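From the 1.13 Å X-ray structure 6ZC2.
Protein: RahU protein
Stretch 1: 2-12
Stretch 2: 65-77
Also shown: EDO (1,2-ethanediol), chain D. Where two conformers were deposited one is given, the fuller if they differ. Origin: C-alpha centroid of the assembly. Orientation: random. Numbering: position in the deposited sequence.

Stretch 1 (2-12) AYAEWIAVKVV
Stretch 2, residues 65-77: RENASSGTQGSFD

Two segments far apart in sequence can be joined by backbone polar contacts at one end and by side-chain packing further along; RahU protein gives a compact example. Residues 2-12 open with a type I turn from Ala2 to Glu5, closed by Glu5 N to Ala2 O at 3.3 Å, and then extend as strand 6-12. Residues 65-77 begin with a type II turn from Arg65 to Ala68 (Ala68 N to Arg65 O, 3.1 Å), in which Asn67 takes the left-handed conformation, phi/psi 62/13, that asparagine tolerates well. Strand 72-77 follows. The two strands run in broadly the same direction, 31° apart, with a closest axial approach of 7.9 Å, too wide for backbone pairing. The register widens accordingly: CA of Ala2 lies 4.7 Å from CA of Asn67, CA of Glu5 5.2 Å from CA of Gly71, and CA of Val9 10.6 Å from CA of Phe76.

At the narrow end, Ala2 N donates to Ala68 O at 2.8 Å, a direct hydrogen bond between the stretches. The same nitrogen donates to Glu5 OE1, also at 2.8 Å. Glu5 makes this possible by folding back: chi1 is m (-66°), chi2 p (81°) and chi3 42°, so the buried carboxylate returns to the start of its own turn. Its CB meanwhile packs 3.7 Å from Gly71 CA. An ideal CB on Gly71 would lie just 3.4 Å from Glu5 CB, so the bare glycine suits this tight spot. Ala2 CA also makes a CH...O contact with Arg65 O at 3.3 Å, and a water accepts from Tyr3 N and Asn67 N, each at 3.0 Å, bridging the two turns.

Tyr3, with chi1 m (-82°) and chi2 4°, has a CA-to-CB bond pointing sideways, yet its ring end comes nearer the second stretch. Glu66, chi1 t (-166°) and chi2 t (168°), lays its aliphatic portion over one face of that ring: CG stands 4.0 Å from the ring centroid, 12° off the normal, and Glu66 CB is 3.6 Å from Tyr3 CE1. The two methylenes of a glutamate can thus cover an aromatic face, and Glu66 as a whole stays exposed.

Along the strands, the contact becomes apolar. Thr72, chi1 t (171°), points toward the first stretch and places CG2 3.9 Å from Glu5 O and 4.1 Å from Trp6 CA, while its OG1 is hydrogen-bonded elsewhere in the structure. Ile7 (t, t), Val9 (t, -174°) and Val11 (t, 180°) alternate toward the partner, whereas Trp6, chi1 p (66°), points away. Phe76 spans the wider gap with chi1 p (60°) and chi2 86°: its CZ reaches Val9 CG1 at 4.1 Å, at the ring edge, and Val11 CG2 at 4.4 Å. The contact buries 504 Å² in all. Beside it, Gly71 N donates to O1 of a 1,2-ethanediol at 2.7 Å.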

ATOM      1  N   ALA A   2       6.815  16.518   0.502  1.00 15.28           N
ATOM      2  CA  ALA A   2       5.766  17.345   1.079  1.00 13.55           C
ATOM      3  C   ALA A   2       4.495  16.519   1.238  1.00 12.04           C
ATOM      4  O   ALA A   2       4.406  15.396   0.740  1.00 12.40           O
ATOM      5  CB  ALA A   2       5.508  18.556   0.201  1.00 15.56           C
ATOM      6  N   TYR A   3       3.515  17.080   1.948  1.00 12.44           N
ATOM      7  CA  TYR A   3       2.226  16.419   2.100  1.00 12.07           C
ATOM      8  C   TYR A   3       1.521  16.203   0.759  1.00 12.04           C
ATOM      9  O   TYR A   3       0.693  15.291   0.647  1.00 12.82           O
ATOM     10  CB  TYR A   3       1.341  17.243   3.041  1.00 12.05           C
ATOM     11  CG  TYR A   3       1.583  17.025   4.532  1.00 11.70           C
ATOM     12  CD1 TYR A   3       2.606  16.196   4.996  1.00 11.91           C
ATOM     13  CD2 TYR A   3       0.770  17.650   5.474  1.00 11.71           C
ATOM     14  CE1 TYR A   3       2.805  15.999   6.360  1.00 11.63           C
ATOM     15  CE2 TYR A   3       0.956  17.453   6.838  1.00 11.49           C
ATOM     16  CZ  TYR A   3       1.976  16.625   7.274  1.00 11.62           C
ATOM     17  OH  TYR A   3       2.178  16.415   8.625  1.00 12.48           O
ATOM     18  N   ALA A   4       1.836  17.010  -0.260  1.00 12.78           N
ATOM     19  CA  ALA A   4       1.158  16.900  -1.550  1.00 14.08           C
ATOM     20  C   ALA A   4       1.500  15.614  -2.297  1.00 12.88           C
ATOM     21  O   ALA A   4       0.762  15.231  -3.213  1.00 14.21           O
ATOM     22  CB  ALA A   4       1.461  18.121  -2.421  1.00 15.81           C
ATOM     23  N   GLU A   5       2.599  14.950  -1.947  1.00 11.83           N
ATOM     24  CA  GLU A   5       2.914  13.634  -2.495  1.00 11.65           C
ATOM     25  C   GLU A   5       2.358  12.593  -1.529  1.00 10.44           C
ATOM     26  O   GLU A   5       2.835  12.481  -0.397  1.00 11.54           O
ATOM     27  CB  GLU A   5       4.426  13.480  -2.658  1.00 13.25           C
ATOM     28  CG  GLU A   5       5.038  14.420  -3.702  1.00 15.75           C
ATOM     29  CD  GLU A   5       5.290  15.825  -3.172  1.00 17.88           C
ATOM     30  OE1 GLU A   5       5.758  15.942  -2.020  1.00 19.39           O
ATOM     31  OE2 GLU A   5       5.031  16.805  -3.907  1.00 19.17           O
ATOM     32  N   TRP A   6       1.338  11.847  -1.960  1.00 10.65           N
ATOM     33  CA  TRP A   6       0.698  10.879  -1.079  1.00 10.13           C
ATOM     34  C   TRP A   6       0.071   9.748  -1.885  1.00 10.25           C
ATOM     35  O   TRP A   6      -0.281   9.908  -3.062  1.00 10.69           O
ATOM     36  CB  TRP A   6      -0.351  11.536  -0.162  1.00 10.80           C
ATOM     37  CG  TRP A   6      -1.561  12.096  -0.890  1.00 10.81           C
ATOM     38  CD1 TRP A   6      -1.655  13.319  -1.502  1.00 11.32           C
ATOM     39  CD2 TRP A   6      -2.841  11.462  -1.075  1.00 10.75           C
ATOM     40  NE1 TRP A   6      -2.901  13.482  -2.056  1.00 12.04           N
ATOM     41  CE2 TRP A   6      -3.645  12.357  -1.815  1.00 11.37           C
ATOM     42  CE3 TRP A   6      -3.380  10.228  -0.693  1.00 10.78           C
ATOM     43  CZ2 TRP A   6      -4.962  12.061  -2.170  1.00 12.75           C
ATOM     44  CZ3 TRP A   6      -4.690   9.933  -1.055  1.00 11.50           C
ATOM     45  CH2 TRP A   6      -5.468  10.851  -1.782  1.00 12.22           C
ATOM     46  N   ILE A   7      -0.068   8.598  -1.210  1.00  9.64           N
ATOM     47  CA  ILE A   7      -0.786   7.424  -1.694  1.00  9.28           C
ATOM     48  C   ILE A   7      -1.639   6.907  -0.541  1.00  9.15           C
ATOM     49  O   ILE A   7      -1.262   7.018   0.629  1.00  9.69           O
ATOM     50  CB  ILE A   7       0.195   6.325  -2.192  1.00  9.81           C
ATOM     51  CG1 ILE A   7      -0.555   5.150  -2.847  1.00 10.50           C
ATOM     52  CG2 ILE A   7       1.088   5.832  -1.044  1.00 10.50           C
ATOM     53  CD1 ILE A   7       0.351   4.088  -3.446  1.00 10.94           C
ATOM     54  N   ALA A   8      -2.799   6.341  -0.866  1.00  9.32           N
ATOM     55  CA  ALA A   8      -3.609   5.633   0.119  1.00  9.34           C
ATOM     56  C   ALA A   8      -4.090   4.348  -0.537  1.00  8.89           C
ATOM     57  O   ALA A   8      -4.761   4.397  -1.572  1.00 10.09           O
ATOM     58  CB  ALA A   8      -4.782   6.493   0.606  1.00 10.38           C
ATOM     59  N   VAL A   9      -3.735   3.206   0.056  1.00  8.81           N
ATOM     60  CA  VAL A   9      -4.020   1.890  -0.510  1.00  8.68           C
ATOM     61  C   VAL A   9      -5.171   1.258   0.263  1.00  8.90           C
ATOM     62  O   VAL A   9      -5.046   0.988   1.465  1.00  9.65           O
ATOM     63  CB  VAL A   9      -2.778   0.987  -0.481  1.00  9.34           C
ATOM     64  CG1 VAL A   9      -3.065  -0.315  -1.207  1.00 10.39           C
ATOM     65  CG2 VAL A   9      -1.567   1.713  -1.077  1.00 10.74           C
ATOM     66  N   LYS A  10      -6.286   1.006  -0.426  1.00  8.97           N
ATOM     67  CA  LYS A  10      -7.443   0.333   0.167  1.00  8.88           C
ATOM     68  C   LYS A  10      -7.230  -1.172   0.027  1.00  8.92           C
ATOM     69  O   LYS A  10      -7.229  -1.699  -1.090  1.00  9.61           O
ATOM     70  CB  LYS A  10      -8.726   0.766  -0.540  1.00  9.70           C
ATOM     71  CG  LYS A  10      -9.986   0.146   0.043  1.00 10.50           C
ATOM     72  CD  LYS A  10     -11.237   0.584  -0.714  1.00 10.99           C
ATOM     73  CE  LYS A  10     -12.461  -0.185  -0.240  1.00 11.79           C
ATOM     74  NZ  LYS A  10     -13.734   0.456  -0.698  1.00 12.04           N
ATOM     75  N   VAL A  11      -7.035  -1.864   1.147  1.00  9.46           N
ATOM     76  CA  VAL A  11      -6.775  -3.303   1.152  1.00  9.38           C
ATOM     77  C   VAL A  11      -8.114  -4.034   1.239  1.00  8.92           C
ATOM     78  O   VAL A  11      -8.799  -3.973   2.267  1.00 10.11           O
ATOM     79  CB  VAL A  11      -5.838  -3.698   2.302  1.00 10.08           C
ATOM     80  CG1 VAL A  11      -5.588  -5.199   2.296  1.00 11.23           C
ATOM     81  CG2 VAL A  11      -4.528  -2.923   2.200  1.00 11.25           C
ATOM     82  N   VAL A  12      -8.489  -4.708   0.152  1.00  9.20           N
ATOM     83  CA  VAL A  12      -9.755  -5.429   0.023  1.00  9.02           C
ATOM     84  C   VAL A  12      -9.441  -6.923   0.032  1.00  8.84           C
ATOM     85  O   VAL A  12      -8.811  -7.444  -0.897  1.00 10.17           O
ATOM     86  CB  VAL A  12     -10.508  -5.025  -1.256  1.00 10.11           C
ATOM     87  CG1 VAL A  12     -11.792  -5.841  -1.409  1.00 11.64           C
ATOM     88  CG2 VAL A  12     -10.798  -3.519  -1.259  1.00 11.67           C
ATOM     89  N   ARG A  65       7.244  13.821   3.965  1.00 12.68           N
ATOM     90  CA  ARG A  65       7.348  14.570   5.210  1.00 14.18           C
ATOM     91  C   ARG A  65       7.028  16.041   4.959  1.00 13.09           C
ATOM     92  O   ARG A  65       7.253  16.573   3.868  1.00 13.82           O
ATOM     93  CB  ARG A  65       8.721  14.370   5.860  1.00 17.97           C
ATOM     94  CG  ARG A  65       8.938  12.920   6.317  1.00 20.91           C
ATOM     95  CD  ARG A  65       9.768  12.790   7.599  1.00 23.91           C
ATOM     96  NE  ARG A  65       9.720  11.438   8.163  1.00 25.81           N
ATOM     97  CZ  ARG A  65       8.851  11.037   9.092  1.00 26.78           C
ATOM     98  NH1 ARG A  65       8.884   9.789   9.542  1.00 27.69           N
ATOM     99  NH2 ARG A  65       7.947  11.882   9.572  1.00 26.81           N
ATOM    100  N   GLU A  66       6.467  16.692   5.976  1.00 12.77           N
ATOM    101  CA  GLU A  66       5.899  18.019   5.777  1.00 12.95           C
ATOM    102  C   GLU A  66       6.969  19.007   5.323  1.00 13.54           C
ATOM    103  O   GLU A  66       8.059  19.074   5.901  1.00 14.57           O
ATOM    104  CB  GLU A  66       5.236  18.509   7.063  1.00 13.09           C
ATOM    105  CG  GLU A  66       4.347  19.700   6.795  1.00 13.92           C
ATOM    106  CD  GLU A  66       3.433  20.077   7.949  1.00 12.74           C
ATOM    107  OE1 GLU A  66       3.756  19.759   9.113  1.00 13.80           O
ATOM    108  OE2 GLU A  66       2.390  20.716   7.680  1.00 12.64           O
ATOM    109  N   ASN A  67       6.659  19.764   4.268  1.00 14.01           N
ATOM    110  CA  ASN A  67       7.530  20.791   3.700  1.00 14.53           C
ATOM    111  C   ASN A  67       8.855  20.253   3.162  1.00 16.63           C
ATOM    112  O   ASN A  67       9.765  21.041   2.880  1.00 19.14           O
ATOM    113  CB  ASN A  67       7.754  21.959   4.666  1.00 14.67           C
ATOM    114  CG  ASN A  67       6.501  22.768   4.868  1.00 13.99           C
ATOM    115  OD1 ASN A  67       5.831  23.129   3.901  1.00 16.61           O
ATOM    116  ND2 ASN A  67       6.161  23.046   6.120  1.00 14.51           N
ATOM    117  N   ALA A  68       8.993  18.942   3.000  1.00 16.80           N
ATOM    118  CA  ALA A  68      10.221  18.363   2.475  1.00 17.76           C
ATOM    119  C   ALA A  68      10.175  18.300   0.951  1.00 17.63           C
ATOM    120  O   ALA A  68       9.118  18.090   0.350  1.00 18.19           O
ATOM    121  CB  ALA A  68      10.432  16.959   3.044  1.00 19.02           C
ATOM    122  N   SER A  69      11.338  18.500   0.327  1.00 19.49           N
ATOM    123  CA  SER A  69      11.454  18.377  -1.122  0.63 19.75           C
ATOM    124  C   SER A  69      11.681  16.920  -1.511  1.00 19.61           C
ATOM    125  O   SER A  69      12.583  16.609  -2.295  1.00 21.17           O
ATOM    126  CB  SER A  69      12.585  19.262  -1.654  0.63 21.66           C
ATOM    127  OG  SER A  69      13.741  19.163  -0.837  0.63 22.69           O
ATOM    128  N   SER A  70      10.871  16.027  -0.948  1.00 18.04           N
ATOM    129  CA  SER A  70      10.903  14.600  -1.227  1.00 17.14           C
ATOM    130  C   SER A  70       9.489  14.072  -1.026  1.00 15.31           C
ATOM    131  O   SER A  70       8.684  14.673  -0.310  1.00 16.15           O
ATOM    132  CB  SER A  70      11.894  13.870  -0.314  1.00 17.89           C
ATOM    133  OG  SER A  70      11.617  14.129   1.053  1.00 18.94           O
ATOM    134  N   GLY A  71       9.192  12.951  -1.671  1.00 14.38           N
ATOM    135  CA  GLY A  71       7.856  12.371  -1.672  1.00 13.78           C
ATOM    136  C   GLY A  71       7.749  11.158  -0.770  1.00 12.57           C
ATOM    137  O   GLY A  71       8.285  11.135   0.345  1.00 12.58           O
ATOM    138  N   THR A  72       7.035  10.139  -1.250  1.00 11.73           N
ATOM    139  CA  THR A  72       6.871   8.898  -0.509  1.00 10.72           C
ATOM    140  C   THR A  72       7.239   7.715  -1.394  1.00 11.53           C
ATOM    141  O   THR A  72       6.872   7.668  -2.573  1.00 11.76           O
ATOM    142  CB  THR A  72       5.446   8.728   0.073  1.00 11.50           C
ATOM    143  OG1 THR A  72       5.327   7.398   0.582  1.00 11.31           O
ATOM    144  CG2 THR A  72       4.350   8.961  -0.978  1.00 12.25           C
ATOM    145  N   GLN A  73       7.968   6.760  -0.812  1.00 11.24           N
ATOM    146  CA  GLN A  73       8.383   5.541  -1.498  1.00 11.43           C
ATOM    147  C   GLN A  73       8.542   4.451  -0.448  1.00 10.32           C
ATOM    148  O   GLN A  73       9.228   4.664   0.557  1.00 11.78           O
ATOM    149  CB  GLN A  73       9.713   5.761  -2.227  1.00 12.98           C
ATOM    150  CG  GLN A  73      10.210   4.531  -2.961  1.00 14.84           C
ATOM    151  CD  GLN A  73      11.503   4.780  -3.700  1.00 17.82           C
ATOM    152  OE1 GLN A  73      12.296   5.634  -3.308  1.00 20.22           O
ATOM    153  NE2 GLN A  73      11.717   4.048  -4.788  1.00 19.73           N
ATOM    154  N   GLY A  74       7.919   3.298  -0.676  1.00 10.42           N
ATOM    155  CA  GLY A  74       7.980   2.237   0.314  1.00 10.49           C
ATOM    156  C   GLY A  74       7.269   0.987  -0.159  1.00  9.89           C
ATOM    157  O   GLY A  74       6.951   0.840  -1.343  1.00 10.42           O
ATOM    158  N   SER A  75       7.027   0.079   0.789  1.00  9.61           N
ATOM    159  CA  SER A  75       6.385  -1.194   0.476  1.00  9.41           C
ATOM    160  C   SER A  75       5.781  -1.812   1.731  1.00  9.74           C
ATOM    161  O   SER A  75       6.106  -1.423   2.858  1.00 10.60           O
ATOM    162  CB  SER A  75       7.375  -2.184  -0.140  1.00 11.82           C
ATOM    163  OG  SER A  75       8.356  -2.563   0.803  1.00 14.43           O
ATOM    164  N   PHE A  76       4.906  -2.797   1.515  1.00  9.39           N
ATOM    165  CA  PHE A  76       4.449  -3.690   2.575  1.00  9.16           C
ATOM    166  C   PHE A  76       4.158  -5.063   1.975  1.00  9.05           C
ATOM    167  O   PHE A  76       3.854  -5.184   0.783  1.00  9.53           O
ATOM    168  CB  PHE A  76       3.236  -3.151   3.369  1.00  9.76           C
ATOM    169  CG  PHE A  76       2.001  -2.905   2.533  1.00  9.68           C
ATOM    170  CD1 PHE A  76       1.091  -3.928   2.269  1.00  9.87           C
ATOM    171  CD2 PHE A  76       1.741  -1.635   2.027  1.00 10.21           C
ATOM    172  CE1 PHE A  76      -0.047  -3.687   1.496  1.00 10.60           C
ATOM    173  CE2 PHE A  76       0.615  -1.392   1.257  1.00 10.94           C
ATOM    174  CZ  PHE A  76      -0.282  -2.416   0.993  1.00 11.06           C
ATOM    175  N   ASP A  77       4.255  -6.099   2.809  1.00  8.89           N
ATOM    176  CA  ASP A  77       3.943  -7.462   2.399  1.00  8.46           C
ATOM    177  C   ASP A  77       2.547  -7.856   2.882  1.00  8.49           C
ATOM    178  O   ASP A  77       2.052  -7.362   3.903  1.00  9.30           O
ATOM    179  CB  ASP A  77       4.966  -8.469   2.948  1.00  9.49           C
ATOM    180  CG  ASP A  77       6.338  -8.336   2.318  1.00 10.67           C
ATOM    181  OD1 ASP A  77       6.484  -7.588   1.326  1.00 12.63           O
ATOM    182  OD2 ASP A  77       7.278  -8.973   2.845  1.00 11.13           O
TER
HETATM  183  C1  EDO D 203      11.350  10.488  -2.954  0.90 20.03           C
HETATM  184  O1  EDO D 203      10.851  11.731  -3.447  0.85 16.93           O
HETATM  185  C2  EDO D 203      10.569   9.355  -3.609  0.95 18.87           C
HETATM  186  O2  EDO D 203      10.947   9.218  -4.986  0.95 18.84           O
HETATM  187  O   HOH W   1       3.835  19.788   3.204  1.00 14.05           O